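Local coordinates for protein isoaspartyl dipeptidase (Fervidobacterium islandicum, PDB 7CDH) that probably hydrolyses isoaspartyl (beta-aspartyl) dipeptides as a zinc-dependent amidohydrolase-family peptidase, consistent with a part in the repair or clearance of damaged protein, at residues G17-V21 with G31-N35; F73-T77 with I102-L106. One frame throughout, in Å; residues are numbered along the deposited sequence.

How the contacts relate
Contacts 1 and 2 lie on opposite sides of the chain's centre, with their own centres about 49 Å apart and their nearest atoms about 34 Å apart; they do not touch. Contact 1 comes wholly before contact 2 in the sequence. Contact 1 ties strand 19-23 to the end of strand 27-31 in the small N-terminal mixed sheet. Contact 2 joins two loops of the amidohydrolase domain, a TIM barrel: one follows strand 61-62, which carries the zinc ligand His61 and is followed at once by His63, and the other follows strand 90-95; the side chain of Thr77 is about 10 Å from a zinc ion. The pair illustrates a division common in this family, a beta-rich accessory part beside a metal-bearing catalytic barrel.

Contact 1 (G17-V21 with G31-N35); sequences GKKDV and GEGVN
The open end of a beta hairpin, in the small mixed sheet of the N-terminal part, brings 17-21 and 31-35 together: strand 19-23 runs antiparallel to strand 27-31, and the pairing ends where 32-35 leaves as an irregular loop. Backbone hydrogen bonds set the register. Asp20 and Gly31 form an antiparallel hydrogen-bonded pair, CA to CA 5.3 Å, with Asp20 N donating to Gly31 O at 2.6 Å and Gly31 N to Asp20 O at 2.9 Å. Asp20 is in beta conformation (phi/psi -109/139), while Gly31 is almost fully extended (177/-175). A water extends the link beyond the pair, accepting from Gly33 N at 3.2 Å and donating weakly to Lys18 O at 3.5 Å. Among charged side chains, Lys19 (chi1 m) and Glu32 (m, then p) converge in a long salt bridge, Lys19 NZ to Glu32 OE2 3.7 Å, across the mouth of the hairpin. The Asp20 carboxylate (chi1 m) is held mainly from outside, OD1 by Asn7 N and OD2 by a salt bridge to Lys6, which fastens the hairpin to the neighbouring strand 2-6. Close packing completes the contact: Asp20 OD2 lies 3.1 Å from Gly33 CA.

Contact 2 (F73-T77 with I102-L106); sequences FETRT and ITRSL
Arg76 lays its guanidinium flat on that of Arg104, centres 4.0 Å apart and planes at 21°, in a stack of like charges with Arg76 NH2 3.8 Å from Arg104 NE. Hydrogen bonds at the edges probably help to offset the repulsion. Arg76 (chi1 m, chi2 t) donates from NH2 to Thr103 OG1 at 2.8 Å and weakly from NE to the same Thr103 OG1 at 3.3 Å, a hydroxyl held chiefly by Asp100. Arg104 NH2 (chi1-chi3 m, m, t), bonded most strongly to Gly67 O, also reaches Thr77 O at 3.1 Å. These are loops of the amidohydrolase barrel, one after strand 61-62, the other leading from strand 90-95 into helix 106-118, whose N-cap is Ser105. A 3-10 turn at 73-75 precedes Arg76; the backbones stay apart, Phe73 CA to Thr103 CA being 9.5 Å. Phe73 presents its ring edge, CE1 4.3 Å from Thr103 CG2, and Ala111 of a neighbouring subunit packs on Arg76 and Thr103. One water bridges Thr77 O (2.8 Å) and Arg104 NH1 (2.9 Å).

Contact 1 (G17-V21 with G31-N35)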
ATOM      1  N   GLY A  17     -21.361   7.917  57.050  1.00 40.01           N
ATOM      2  CA  GLY A  17     -21.031   8.806  58.179  1.00 45.02           C
ATOM      3  C   GLY A  17     -19.574   8.770  58.571  1.00 46.30           C
ATOM      4  O   GLY A  17     -18.749   8.528  57.695  1.00 53.67           O
ATOM      5  N   LYS A  18     -19.267   9.087  59.834  1.00 50.38           N
ATOM      6  CA  LYS A  18     -17.877   9.301  60.320  1.00 54.60           C
ATOM      7  C   LYS A  18     -17.137   7.959  60.317  1.00 56.09           C
ATOM      8  O   LYS A  18     -17.520   7.051  61.087  1.00 54.09           O
ATOM      9  CB  LYS A  18     -17.855  10.043  61.659  1.00 62.12           C
ATOM     10  CG  LYS A  18     -17.648  11.552  61.528  1.00 69.68           C
ATOM     11  CD  LYS A  18     -17.259  12.252  62.809  1.00 77.22           C
ATOM     12  CE  LYS A  18     -18.419  12.332  63.781  1.00 84.65           C
ATOM     13  NZ  LYS A  18     -17.960  12.436  65.186  1.00 87.22           N
ATOM     14  N   LYS A  19     -16.173   7.816  59.399  1.00 52.31           N
ATOM     15  CA  LYS A  19     -15.377   6.578  59.222  1.00 48.16           C
ATOM     16  C   LYS A  19     -13.942   6.960  58.896  1.00 42.78           C
ATOM     17  O   LYS A  19     -13.712   8.062  58.449  1.00 48.39           O
ATOM     18  CB  LYS A  19     -15.947   5.680  58.127  1.00 50.03           C
ATOM     19  CG  LYS A  19     -17.330   5.112  58.396  1.00 55.48           C
ATOM     20  CD  LYS A  19     -17.335   3.778  59.079  1.00 59.69           C
ATOM     21  CE  LYS A  19     -18.736   3.280  59.378  1.00 60.38           C
ATOM     22  NZ  LYS A  19     -19.053   3.439  60.818  1.00 67.22           N
ATOM     23  N   ASP A  20     -13.021   6.053  59.160  1.00 48.89           N
ATOM     24  CA  ASP A  20     -11.567   6.233  58.955  1.00 55.60           C
ATOM     25  C   ASP A  20     -11.163   5.347  57.768  1.00 50.88           C
ATOM     26  O   ASP A  20     -11.703   4.218  57.669  1.00 48.99           O
ATOM     27  CB  ASP A  20     -10.830   5.957  60.267  1.00 56.67           C
ATOM     28  CG  ASP A  20     -10.834   7.145  61.224  1.00 70.30           C
ATOM     29  OD1 ASP A  20     -11.591   8.151  60.944  1.00 63.05           O
ATOM     30  OD2 ASP A  20     -10.061   7.081  62.239  1.00 72.29           O
ATOM     31  N   VAL A  21     -10.300   5.874  56.892  1.00 48.04           N
ATOM     32  CA  VAL A  21      -9.869   5.208  55.626  1.00 51.61           C
ATOM     33  C   VAL A  21      -8.352   5.037  55.631  1.00 46.53           C
ATOM     34  O   VAL A  21      -7.642   6.061  55.758  1.00 40.49           O
ATOM     35  CB  VAL A  21     -10.329   5.955  54.360  1.00 52.90           C
ATOM     36  CG1 VAL A  21     -10.115   5.071  53.150  1.00 55.60           C
ATOM     37  CG2 VAL A  21     -11.789   6.389  54.418  1.00 54.21           C
ATOM     38  N   GLY A  31     -13.448   1.951  58.309  1.00 59.33           N
ATOM     39  CA  GLY A  31     -14.115   1.614  59.582  1.00 66.20           C
ATOM     40  C   GLY A  31     -13.970   2.686  60.635  1.00 68.35           C
ATOM     41  O   GLY A  31     -13.357   3.724  60.347  1.00 61.35           O
ATOM     42  N   GLU A  32     -14.473   2.396  61.836  1.00 85.94           N
ATOM     43  CA  GLU A  32     -14.508   3.315  63.010  1.00 89.09           C
ATOM     44  C   GLU A  32     -13.063   3.624  63.426  1.00 78.77           C
ATOM     45  O   GLU A  32     -12.192   2.745  63.239  1.00 64.07           O
ATOM     46  CB  GLU A  32     -15.336   2.689  64.139  1.00100.18           C
ATOM     47  CG  GLU A  32     -16.736   2.258  63.707  1.00116.58           C
ATOM     48  CD  GLU A  32     -16.870   0.836  63.163  1.00133.06           C
ATOM     49  OE1 GLU A  32     -16.894  -0.102  63.987  1.00134.46           O
ATOM     50  OE2 GLU A  32     -16.948   0.660  61.916  1.00127.17           O
ATOM     51  N   GLY A  33     -12.818   4.841  63.922  1.00 81.22           N
ATOM     52  CA  GLY A  33     -11.482   5.302  64.346  1.00 92.09           C
ATOM     53  C   GLY A  33     -10.850   4.332  65.329  1.00105.11           C
ATOM     54  O   GLY A  33     -11.525   3.975  66.312  1.00118.64           O
ATOM     55  N   VAL A  34      -9.601   3.928  65.080  1.00116.26           N
ATOM     56  CA  VAL A  34      -8.854   2.897  65.870  1.00133.02           C
ATOM     57  C   VAL A  34      -8.772   3.289  67.359  1.00152.57           C
ATOM     58  O   VAL A  34      -9.323   2.527  68.185  1.00152.76           O
ATOM     59  CB  VAL A  34      -7.467   2.606  65.258  1.00130.08           C
ATOM     60  CG1 VAL A  34      -7.596   1.625  64.113  1.00123.20           C
ATOM     61  CG2 VAL A  34      -6.726   3.850  64.789  1.00130.09           C
ATOM     62  N   ASN A  35      -8.111   4.408  67.696  1.00162.13           N
ATOM     63  CA  ASN A  35      -7.908   4.923  69.084  1.00156.34           C
ATOM     64  C   ASN A  35      -6.850   4.095  69.843  1.00153.67           C
ATOM     65  O   ASN A  35      -6.767   4.265  71.075  1.00151.92           O
ATOM     66  CB  ASN A  35      -9.213   4.993  69.895  1.00156.95           C
ATOM     67  CG  ASN A  35     -10.267   5.908  69.301  1.00151.07           C
ATOM     68  OD1 ASN A  35     -10.004   7.080  69.048  1.00155.37           O
ATOM     69  ND2 ASN A  35     -11.473   5.395  69.111  1.00140.30           N
TER
HETATM   70  O   HOH W   1     -15.233   6.996  63.736  1.00 71.74           O

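Contact 2 (F73-T77 with I102-L106)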
ATOM      1  N   PHE A  73      -7.893  27.765  12.035  1.00 36.29           N
ATOM      2  CA  PHE A  73      -6.698  27.392  12.836  1.00 37.89           C
ATOM      3  C   PHE A  73      -6.578  28.231  14.120  1.00 37.15           C
ATOM      4  O   PHE A  73      -6.007  27.716  15.116  1.00 33.46           O
ATOM      5  CB  PHE A  73      -5.451  27.520  11.965  1.00 38.05           C
ATOM      6  CG  PHE A  73      -5.398  26.565  10.800  1.00 36.78           C
ATOM      7  CD1 PHE A  73      -5.264  25.203  11.019  1.00 36.79           C
ATOM      8  CD2 PHE A  73      -5.462  27.030   9.496  1.00 35.79           C
ATOM      9  CE1 PHE A  73      -5.217  24.319   9.959  1.00 36.52           C
ATOM     10  CE2 PHE A  73      -5.382  26.149   8.435  1.00 38.12           C
ATOM     11  CZ  PHE A  73      -5.261  24.798   8.669  1.00 39.99           C
ATOM     12  N   GLU A  74      -7.092  29.467  14.115  1.00 40.65           N
ATOM     13  CA  GLU A  74      -7.090  30.404  15.290  1.00 45.74           C
ATOM     14  C   GLU A  74      -8.068  29.931  16.378  1.00 41.50           C
ATOM     15  O   GLU A  74      -8.013  30.461  17.471  1.00 43.32           O
ATOM     16  CB  GLU A  74      -7.462  31.844  14.909  1.00 50.26           C
ATOM     17  CG  GLU A  74      -8.711  31.995  14.053  1.00 58.88           C
ATOM     18  CD  GLU A  74      -8.579  31.627  12.569  1.00 74.40           C
ATOM     19  OE1 GLU A  74      -9.585  31.812  11.826  1.00 87.60           O
ATOM     20  OE2 GLU A  74      -7.488  31.121  12.141  1.00 65.91           O
ATOM     21  N   THR A  75      -8.957  28.982  16.087  1.00 41.13           N
ATOM     22  CA  THR A  75      -9.939  28.468  17.065  1.00 34.28           C
ATOM     23  C   THR A  75      -9.477  27.139  17.645  1.00 31.93           C
ATOM     24  O   THR A  75     -10.222  26.615  18.433  1.00 39.82           O
ATOM     25  CB  THR A  75     -11.341  28.439  16.462  1.00 34.27           C
ATOM     26  OG1 THR A  75     -11.411  27.371  15.524  1.00 35.74           O
ATOM     27  CG2 THR A  75     -11.697  29.746  15.784  1.00 33.17           C
ATOM     28  N   ARG A  76      -8.277  26.643  17.344  1.00 33.11           N
ATOM     29  CA  ARG A  76      -7.725  25.482  18.089  1.00 35.66           C
ATOM     30  C   ARG A  76      -7.523  25.838  19.572  1.00 34.25           C
ATOM     31  O   ARG A  76      -6.821  26.822  19.881  1.00 40.08           O
ATOM     32  CB  ARG A  76      -6.366  25.015  17.562  1.00 35.62           C
ATOM     33  CG  ARG A  76      -6.418  24.540  16.126  1.00 40.39           C
ATOM     34  CD  ARG A  76      -5.001  24.403  15.597  1.00 38.98           C
ATOM     35  NE  ARG A  76      -4.696  23.007  15.478  1.00 31.61           N
ATOM     36  CZ  ARG A  76      -3.663  22.403  15.999  1.00 30.81           C
ATOM     37  NH1 ARG A  76      -2.754  23.066  16.678  1.00 38.77           N
ATOM     38  NH2 ARG A  76      -3.513  21.115  15.805  1.00 37.89           N
ATOM     39  N   THR A  77      -7.989  24.995  20.483  1.00 34.12           N
ATOM     40  CA  THR A  77      -7.893  25.304  21.925  1.00 36.44           C
ATOM     41  C   THR A  77      -6.641  24.666  22.496  1.00 34.27           C
ATOM     42  O   THR A  77      -6.102  23.712  21.944  1.00 31.41           O
ATOM     43  CB  THR A  77      -9.144  24.845  22.676  1.00 38.62           C
ATOM     44  OG1 THR A  77      -9.125  23.428  22.550  1.00 36.73           O
ATOM     45  CG2 THR A  77     -10.417  25.473  22.151  1.00 36.39           C
ATOM     46  N   ILE A 102      -7.357  15.566  11.623  1.00 36.70           N
ATOM     47  CA  ILE A 102      -6.246  15.819  10.644  1.00 37.78           C
ATOM     48  C   ILE A 102      -5.039  16.367  11.401  1.00 35.89           C
ATOM     49  O   ILE A 102      -3.943  15.797  11.233  1.00 31.23           O
ATOM     50  CB  ILE A 102      -6.628  16.825   9.542  1.00 41.13           C
ATOM     51  CG1 ILE A 102      -7.904  16.433   8.796  1.00 47.86           C
ATOM     52  CG2 ILE A 102      -5.481  17.015   8.567  1.00 41.55           C
ATOM     53  CD1 ILE A 102      -7.748  15.189   7.979  1.00 53.56           C
ATOM     54  N   THR A 103      -5.239  17.460  12.147  1.00 32.96           N
ATOM     55  CA  THR A 103      -4.153  18.253  12.776  1.00 32.64           C
ATOM     56  C   THR A 103      -4.013  17.811  14.221  1.00 29.65           C
ATOM     57  O   THR A 103      -3.026  18.183  14.863  1.00 34.34           O
ATOM     58  CB  THR A 103      -4.335  19.782  12.693  1.00 31.71           C
ATOM     59  OG1 THR A 103      -5.169  20.242  13.751  1.00 31.53           O
ATOM     60  CG2 THR A 103      -4.918  20.292  11.396  1.00 30.57           C
ATOM     61  N   ARG A 104      -4.985  17.074  14.727  1.00 29.32           N
ATOM     62  CA  ARG A 104      -4.879  16.422  16.053  1.00 27.93           C
ATOM     63  C   ARG A 104      -4.664  14.931  15.802  1.00 27.20           C
ATOM     64  O   ARG A 104      -5.465  14.351  15.108  1.00 35.49           O
ATOM     65  CB  ARG A 104      -6.145  16.680  16.861  1.00 31.51           C
ATOM     66  CG  ARG A 104      -6.582  18.132  16.897  1.00 31.03           C
ATOM     67  CD  ARG A 104      -5.666  18.941  17.783  1.00 31.74           C
ATOM     68  NE  ARG A 104      -6.353  20.146  18.195  1.00 35.18           N
ATOM     69  CZ  ARG A 104      -5.850  21.049  19.015  1.00 33.21           C
ATOM     70  NH1 ARG A 104      -4.626  20.893  19.489  1.00 32.58           N
ATOM     71  NH2 ARG A 104      -6.581  22.104  19.338  1.00 30.37           N
ATOM     72  N   SER A 105      -3.569  14.375  16.287  1.00 27.29           N
ATOM     73  CA  SER A 105      -3.139  12.986  16.056  1.00 26.35           C
ATOM     74  C   SER A 105      -3.524  12.105  17.256  1.00 26.30           C
ATOM     75  O   SER A 105      -3.527  12.572  18.412  1.00 24.05           O
ATOM     76  CB  SER A 105      -1.645  12.983  15.762  1.00 27.25           C
ATOM     77  OG  SER A 105      -0.872  12.619  16.878  1.00 28.10           O
ATOM     78  N   LEU A 106      -3.793  10.838  16.988  1.00 26.71           N
ATOM     79  CA  LEU A 106      -4.046   9.840  18.044  1.00 26.16           C
ATOM     80  C   LEU A 106      -2.788   9.667  18.890  1.00 26.65           C
ATOM     81  O   LEU A 106      -2.920   9.460  20.112  1.00 28.71           O
ATOM     82  CB  LEU A 106      -4.490   8.535  17.387  1.00 26.35           C
ATOM     83  CG  LEU A 106      -5.927   8.539  16.873  1.00 27.84           C
ATOM     84  CD1 LEU A 106      -6.223   7.229  16.174  1.00 27.70           C
ATOM     85  CD2 LEU A 106      -6.903   8.770  18.018  1.00 29.87           C
TER
HETATM   86  O   HOH W   2      -3.485  22.953  21.264  1.00 37.01           O